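PDB 4TQK: lectin 2, which binds N-acetylglucosamine at several sites around a beta-propeller and probably recognises glycans that carry this sugar. Local coordinates for residues D192-I197 with V212-C217; G78-Y83 with P97-A102. The protein carries 1 engineered substitution. All blocks are in the same frame, centred on the assembly; numbering follows the deposited sequence.

Contact 1: residues D192-I197 with V212-C217; sequences DKHVFI and VIDNFC. With NAG (2-acetamido-2-deoxy-beta-D-glucopyranose), chain F; NAG (2-acetamido-2-deoxy-beta-D-glucopyranose), chain E.
Ile213 O faces three groups. Val195 N donates to Ile213 O at 2.9 Å, in the carbonyl plane. His194 CA makes a CA-H...O contact with Ile213 O at 3.2 Å, and Asn215 N adds a weak bond from its own segment. One step on, Val212 N donates to Val195 O at 3.0 Å, nearly straight. Val212 and Ile213 thus both face Val195, a classic beta bulge at the edge of the antiparallel blade sheet of the beta-propeller.

Beside the bulge, His194 ND1 donates to Asp214 OD1 at 2.6 Å. The oxygen lies almost in the ring plane, but ND1 meets the carboxylate on its anti side, 31° out of its plane. Both CG atoms stand anti to their own carbonyl carbons (chi1 -38° in His194, -55° in Asp214), which lays the two side chains side by side. This short bond may favour a protonated imidazole.

On the face that carries Val195 and Ile213, Val195 CG2 packs against Ile213 CB at 3.9 Å and also touches Phe216 CB. Ile197 CG2 meets Val212 CG1 at 3.3 Å, a tight contact between side chains that cross at about a right angle. Cys217 SG sits close to His194 O.

Two sugars flank the pair. Asp192 N donates to O7 of the N-acetylglucosamine of chain E. Asn215 grips the one of chain F twice: Asn215 OD1 accepts from its O3 at 2.7 Å and ND2 donates to its O4 at 2.8 Å. Phe216 N also donates to Asn215 OD1 and helps fix the amide's rotation.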
loop_
_atom_site.group_PDB
_atom_site.type_symbol
_atom_site.label_atom_id
_atom_site.label_comp_id
_atom_site.label_asym_id
_atom_site.label_seq_id
_atom_site.Cartn_x
_atom_site.Cartn_y
_atom_site.Cartn_z
ATOM N N ASP A 192 4.228 -34.202 21.913
ATOM C CA ASP A 192 3.616 -35.501 22.171
ATOM C C ASP A 192 2.413 -35.391 23.108
ATOM O O ASP A 192 1.268 -35.702 22.728
ATOM C CB ASP A 192 4.642 -36.464 22.776
ATOM C CG ASP A 192 5.632 -36.989 21.753
ATOM O OD1 ASP A 192 5.261 -37.108 20.562
ATOM O OD2 ASP A 192 6.782 -37.294 22.144
ATOM N N LYS A 193 2.686 -34.964 24.339
ATOM C CA LYS A 193 1.701 -35.026 25.417
ATOM C C LYS A 193 1.182 -33.670 25.875
ATOM O O LYS A 193 0.228 -33.608 26.646
ATOM C CB LYS A 193 2.266 -35.778 26.623
ATOM C CG LYS A 193 2.807 -37.158 26.301
ATOM C CD LYS A 193 3.086 -37.940 27.576
ATOM C CE LYS A 193 1.803 -38.554 28.132
ATOM N NZ LYS A 193 1.642 -39.987 27.747
ATOM N N HIS A 194 1.801 -32.589 25.408
ATOM C CA HIS A 194 1.374 -31.253 25.816
ATOM C C HIS A 194 1.553 -30.227 24.716
ATOM O O HIS A 194 2.398 -30.378 23.826
ATOM C CB HIS A 194 2.162 -30.746 27.035
ATOM C CG HIS A 194 2.467 -31.798 28.053
ATOM N ND1 HIS A 194 1.665 -32.024 29.150
ATOM C CD2 HIS A 194 3.494 -32.674 28.143
ATOM C CE1 HIS A 194 2.178 -33.010 29.867
ATOM N NE2 HIS A 194 3.285 -33.421 29.278
ATOM N N VAL A 195 0.758 -29.168 24.799
ATOM C CA VAL A 195 1.064 -27.950 24.087
ATOM C C VAL A 195 2.033 -27.205 24.995
ATOM O O VAL A 195 1.744 -26.997 26.180
ATOM C CB VAL A 195 -0.185 -27.075 23.868
ATOM C CG1 VAL A 195 0.196 -25.820 23.102
ATOM C CG2 VAL A 195 -1.285 -27.858 23.129
ATOM N N PHE A 196 3.188 -26.838 24.449
ATOM C CA PHE A 196 4.181 -26.075 25.194
ATOM C C PHE A 196 4.201 -24.660 24.661
ATOM O O PHE A 196 3.898 -24.433 23.498
ATOM C CB PHE A 196 5.581 -26.651 25.003
ATOM C CG PHE A 196 5.753 -28.048 25.516
ATOM C CD1 PHE A 196 6.111 -28.277 26.835
ATOM C CD2 PHE A 196 5.611 -29.132 24.666
ATOM C CE1 PHE A 196 6.297 -29.554 27.301
ATOM C CE2 PHE A 196 5.798 -30.424 25.131
ATOM C CZ PHE A 196 6.143 -30.634 26.447
ATOM N N ILE A 197 4.583 -23.716 25.510
ATOM C CA ILE A 197 4.867 -22.373 25.052
ATOM C C ILE A 197 6.266 -21.984 25.520
ATOM O O ILE A 197 6.709 -22.396 26.594
ATOM C CB ILE A 197 3.777 -21.352 25.506
ATOM C CG1 ILE A 197 4.375 -19.965 25.703
ATOM C CG2 ILE A 197 3.124 -21.786 26.785
ATOM C CD1 ILE A 197 3.705 -19.166 26.801
ATOM N N VAL A 212 1.342 -25.992 29.004
ATOM C CA VAL A 212 0.127 -25.247 29.348
ATOM C C VAL A 212 -1.177 -25.994 29.079
ATOM O O VAL A 212 -2.220 -25.649 29.634
ATOM C CB VAL A 212 0.067 -23.893 28.641
ATOM C CG1 VAL A 212 1.194 -22.987 29.125
ATOM C CG2 VAL A 212 0.116 -24.074 27.131
ATOM N N ILE A 213 -1.131 -27.015 28.235
ATOM C CA ILE A 213 -2.347 -27.756 27.887
ATOM C C ILE A 213 -2.042 -29.235 27.673
ATOM O O ILE A 213 -1.123 -29.578 26.939
ATOM C CB ILE A 213 -3.009 -27.227 26.585
ATOM C CG1 ILE A 213 -3.358 -25.746 26.681
ATOM C CG2 ILE A 213 -4.259 -28.030 26.246
ATOM C CD1 ILE A 213 -3.839 -25.174 25.354
ATOM N N ASP A 214 -2.829 -30.101 28.300
ATOM C CA ASP A 214 -2.673 -31.537 28.122
ATOM C C ASP A 214 -3.710 -32.061 27.136
ATOM O O ASP A 214 -4.556 -32.892 27.483
ATOM C CB ASP A 214 -2.759 -32.257 29.472
ATOM C CG ASP A 214 -1.764 -31.704 30.498
ATOM O OD1 ASP A 214 -0.634 -31.316 30.111
ATOM O OD2 ASP A 214 -2.115 -31.642 31.696
ATOM N N ASN A 215 -3.633 -31.555 25.902
ATOM C CA ASN A 215 -4.563 -31.911 24.837
ATOM C C ASN A 215 -4.017 -31.430 23.494
ATOM O O ASN A 215 -2.909 -30.912 23.432
ATOM C CB ASN A 215 -5.934 -31.276 25.097
ATOM C CG ASN A 215 -7.078 -32.143 24.621
ATOM O OD1 ASN A 215 -7.092 -32.606 23.476
ATOM N ND2 ASN A 215 -8.041 -32.388 25.509
ATOM N N PHE A 216 -4.795 -31.623 22.430
ATOM C CA PHE A 216 -4.473 -31.117 21.092
ATOM C C PHE A 216 -3.241 -31.779 20.491
ATOM O O PHE A 216 -2.673 -31.271 19.533
ATOM C CB PHE A 216 -4.274 -29.590 21.101
ATOM C CG PHE A 216 -5.531 -28.802 21.387
ATOM C CD1 PHE A 216 -6.559 -28.748 20.460
ATOM C CD2 PHE A 216 -5.666 -28.090 22.566
ATOM C CE1 PHE A 216 -7.711 -28.016 20.719
ATOM C CE2 PHE A 216 -6.803 -27.353 22.826
ATOM C CZ PHE A 216 -7.828 -27.317 21.905
ATOM N N CYS A 217 -2.845 -32.917 21.052
ATOM C CA CYS A 217 -1.596 -33.570 20.684
ATOM C C CYS A 217 -1.809 -35.014 20.245
ATOM O O CYS A 217 -2.848 -35.624 20.539
ATOM C CB CYS A 217 -0.604 -33.518 21.852
ATOM S SG CYS A 217 -0.067 -31.846 22.312
HETATM C C1 NAG F . -11.496 -36.415 22.044
HETATM C C2 NAG F . -10.778 -35.147 21.609
HETATM C C3 NAG F . -10.043 -34.575 22.803
HETATM C C4 NAG F . -11.035 -34.347 23.939
HETATM C C5 NAG F . -11.820 -35.628 24.231
HETATM C C6 NAG F . -12.878 -35.398 25.308
HETATM C C7 NAG F . -10.140 -35.199 19.249
HETATM C C8 NAG F . -9.030 -35.434 18.279
HETATM N N2 NAG F . -9.855 -35.436 20.532
HETATM O O1 NAG F . -12.160 -36.962 20.938
HETATM O O3 NAG F . -9.457 -33.364 22.418
HETATM O O4 NAG F . -10.360 -33.922 25.101
HETATM O O5 NAG F . -12.433 -36.106 23.050
HETATM O O6 NAG F . -13.501 -36.615 25.648
HETATM O O7 NAG F . -11.239 -34.826 18.850
HETATM C C1 NAG E . 9.662 -33.737 25.499
HETATM C C2 NAG E . 9.313 -32.691 24.452
HETATM C C3 NAG E . 10.405 -31.637 24.552
HETATM C C4 NAG E . 10.340 -31.029 25.949
HETATM C C5 NAG E . 10.205 -32.086 27.050
HETATM C C6 NAG E . 9.734 -31.428 28.340
HETATM C C7 NAG E . 8.041 -33.408 22.532
HETATM C C8 NAG E . 8.074 -33.848 21.094
HETATM N N2 NAG E . 9.221 -33.234 23.121
HETATM O O1 NAG E . 8.983 -34.953 25.311
HETATM O O3 NAG E . 10.223 -30.635 23.580
HETATM O O4 NAG E . 11.476 -30.218 26.196
HETATM O O5 NAG E . 9.311 -33.141 26.725
HETATM O O6 NAG E . 9.798 -32.404 29.351
HETATM O O7 NAG E . 6.965 -33.234 23.114
#

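Contact 2: residues G78-Y83 with P97-A102. With NAG (2-acetamido-2-deoxy-beta-D-glucopyranose), chain D.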
loop_
_atom_site.group_PDB
_atom_site.type_symbol
_atom_site.label_atom_id
_atom_site.label_comp_id
_atom_site.label_asym_id
_atom_site.label_seq_id
_atom_site.Cartn_x
_atom_site.Cartn_y
_atom_site.Cartn_z
ATOM N N GLY A 78 17.315 -20.631 -0.191
ATOM C CA GLY A 78 17.695 -21.480 -1.307
ATOM C C GLY A 78 18.761 -22.506 -0.976
ATOM O O GLY A 78 18.778 -23.063 0.120
ATOM N N ASN A 79 19.653 -22.750 -1.930
ATOM C CA ASN A 79 20.746 -23.704 -1.737
ATOM C C ASN A 79 21.837 -23.165 -0.821
ATOM O O ASN A 79 22.059 -23.723 0.258
ATOM C CB ASN A 79 21.341 -24.156 -3.081
ATOM C CG ASN A 79 20.370 -24.996 -3.900
ATOM O OD1 ASN A 79 19.513 -25.689 -3.353
ATOM N ND2 ASN A 79 20.503 -24.932 -5.219
ATOM N N ALA A 80 22.503 -22.082 -1.238
ATOM C CA ALA A 80 23.643 -21.544 -0.483
ATOM C C ALA A 80 23.272 -20.620 0.691
ATOM O O ALA A 80 24.140 -20.204 1.462
ATOM C CB ALA A 80 24.626 -20.856 -1.411
ATOM N N GLY A 81 21.990 -20.304 0.830
ATOM C CA GLY A 81 21.544 -19.493 1.941
ATOM C C GLY A 81 20.260 -18.742 1.654
ATOM O O GLY A 81 19.456 -19.171 0.823
ATOM N N VAL A 82 20.082 -17.615 2.345
ATOM C CA VAL A 82 18.893 -16.788 2.223
ATOM C C VAL A 82 19.151 -15.644 1.255
ATOM O O VAL A 82 20.149 -14.929 1.370
ATOM C CB VAL A 82 18.466 -16.195 3.587
ATOM C CG1 VAL A 82 17.059 -15.538 3.494
ATOM C CG2 VAL A 82 18.485 -17.255 4.669
ATOM N N TYR A 83 18.246 -15.471 0.301
ATOM C CA TYR A 83 18.389 -14.428 -0.703
ATOM C C TYR A 83 17.249 -13.449 -0.528
ATOM O O TYR A 83 16.140 -13.854 -0.199
ATOM C CB TYR A 83 18.358 -15.035 -2.109
ATOM C CG TYR A 83 19.583 -15.861 -2.456
ATOM C CD1 TYR A 83 20.646 -15.308 -3.174
ATOM C CD2 TYR A 83 19.677 -17.186 -2.065
ATOM C CE1 TYR A 83 21.766 -16.061 -3.490
ATOM C CE2 TYR A 83 20.795 -17.949 -2.380
ATOM C CZ TYR A 83 21.831 -17.381 -3.090
ATOM O OH TYR A 83 22.927 -18.154 -3.391
ATOM N N PRO A 97 18.395 -10.906 -6.818
ATOM C CA PRO A 97 18.374 -10.694 -5.372
ATOM C C PRO A 97 19.797 -10.851 -4.868
ATOM O O PRO A 97 20.664 -11.207 -5.660
ATOM C CB PRO A 97 17.541 -11.872 -4.886
ATOM C CG PRO A 97 17.964 -12.988 -5.837
ATOM C CD PRO A 97 18.069 -12.299 -7.178
ATOM N N LYS A 98 20.042 -10.636 -3.583
ATOM C CA LYS A 98 21.385 -10.835 -3.048
ATOM C C LYS A 98 21.370 -11.743 -1.821
ATOM O O LYS A 98 20.360 -11.832 -1.136
ATOM C CB LYS A 98 22.023 -9.487 -2.718
ATOM C CG LYS A 98 21.276 -8.693 -1.681
ATOM C CD LYS A 98 21.999 -7.384 -1.353
ATOM C CE LYS A 98 23.065 -7.566 -0.266
ATOM N NZ LYS A 98 23.493 -6.258 0.344
ATOM N N MET A 99 22.479 -12.428 -1.547
ATOM C CA MET A 99 22.550 -13.294 -0.369
ATOM C C MET A 99 22.820 -12.500 0.916
ATOM O O MET A 99 23.779 -11.736 1.002
ATOM C CB MET A 99 23.596 -14.400 -0.549
ATOM C CG MET A 99 23.616 -15.420 0.595
ATOM S SD MET A 99 25.007 -16.586 0.593
ATOM C CE MET A 99 24.694 -17.514 -0.894
ATOM N N VAL A 100 21.968 -12.700 1.917
ATOM C CA VAL A 100 22.068 -11.959 3.167
ATOM C C VAL A 100 22.636 -12.787 4.307
ATOM O O VAL A 100 23.010 -12.240 5.339
ATOM C CB VAL A 100 20.710 -11.365 3.580
ATOM C CG1 VAL A 100 20.272 -10.328 2.562
ATOM C CG2 VAL A 100 19.661 -12.458 3.730
ATOM N N ILE A 101 22.692 -14.104 4.124
ATOM C CA ILE A 101 23.374 -14.989 5.072
ATOM C C ILE A 101 23.529 -16.381 4.477
ATOM O O ILE A 101 22.560 -16.964 3.981
ATOM C CB ILE A 101 22.665 -15.071 6.465
ATOM C CG1 ILE A 101 23.341 -16.123 7.350
ATOM C CG2 ILE A 101 21.176 -15.364 6.312
ATOM C CD1 ILE A 101 22.694 -16.318 8.699
ATOM N N ALA A 102 24.754 -16.902 4.501
ATOM C CA ALA A 102 25.011 -18.256 4.008
ATOM C C ALA A 102 24.647 -19.297 5.072
ATOM O O ALA A 102 25.525 -19.952 5.647
ATOM C CB ALA A 102 26.458 -18.414 3.575
HETATM C C1 NAG D . 21.381 -19.858 -7.215
HETATM C C2 NAG D . 20.180 -19.359 -6.425
HETATM C C3 NAG D . 19.611 -18.143 -7.133
HETATM C C4 NAG D . 20.731 -17.111 -7.333
HETATM C C5 NAG D . 21.972 -17.749 -7.973
HETATM C C6 NAG D . 23.153 -16.787 -8.105
HETATM C C7 NAG D . 19.035 -21.140 -5.250
HETATM C C8 NAG D . 17.906 -22.131 -5.279
HETATM N N2 NAG D . 19.187 -20.407 -6.351
HETATM O O1 NAG D . 21.865 -21.043 -6.635
HETATM O O3 NAG D . 18.543 -17.622 -6.372
HETATM O O4 NAG D . 20.267 -16.036 -8.108
HETATM O O5 NAG D . 22.374 -18.865 -7.199
HETATM O O6 NAG D . 23.915 -16.802 -6.909
HETATM O O7 NAG D . 19.760 -21.035 -4.257
#
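Tyr83, Met99 and Val82 carry this contact between neighbouring antiparallel strands of a propeller blade. Met99 crosses one face of the Tyr83 ring. Met99 CB makes a CH-pi contact 4.3 Å from the Tyr83 ring centroid, and Met99 SD lies obliquely at 5.5 Å from that centroid, a Met-aromatic contact. The chain runs extended to SD and then bends (chi3 -65°). The bend brings Met99 CE up to the phenol end of the ring, 3.6 Å from Tyr83 CZ. There Met99 CE also presses tightly on Ala80 CB, at 3.4 Å. Pro97 CG adds a looser touch at Tyr83 CB.

Val82 joins the strands through its backbone. Val82 N donates to Ile101 O at 3.0 Å, and Val82 O accepts from Val100 N at 2.9 Å. Met99 CA adds a CA-H...O contact to that same Val82 oxygen. The side chain of Val82 lies on the other face of the sheet from Tyr83, and there Val82 CG2 packs on Ile101 CG2 at 3.7 Å.

The opposite face of the Tyr83 ring looks onto O3 of the N-acetylglucosamine of chain D. Asn79 N holds the acetamido O7 of this sugar at 2.9 Å; Asn46, Gly52 and Trp54 also hydrogen-bond this sugar. The ring therefore lies between a methionine and the sugar. Across the strands, backbone bonds set the alignment and uncharged side chains fill the contact, so its cohesion probably depends little on ionisation.

In the fold
Contact 2 comes first along the chain and closes before contact 1 opens. Each joins the last two strands of an antiparallel propeller sheet: 82-85 with 98-101 in contact 2, 195-198 with 210-213 in contact 1. The two sheets are separate. The contact centres are 35 Å apart and their nearest atoms about 24 Å apart, so the contacts do not touch. They are nevertheless equivalent in one respect: Asn79 and Asp192 each offer a backbone N-H to the acetamido oxygen of a bound sugar. Contact 1 lies between two sugar sites of the propeller. Repetition of the blade probably repeats the sugar site around the propeller, consistent with multivalent glycan binding.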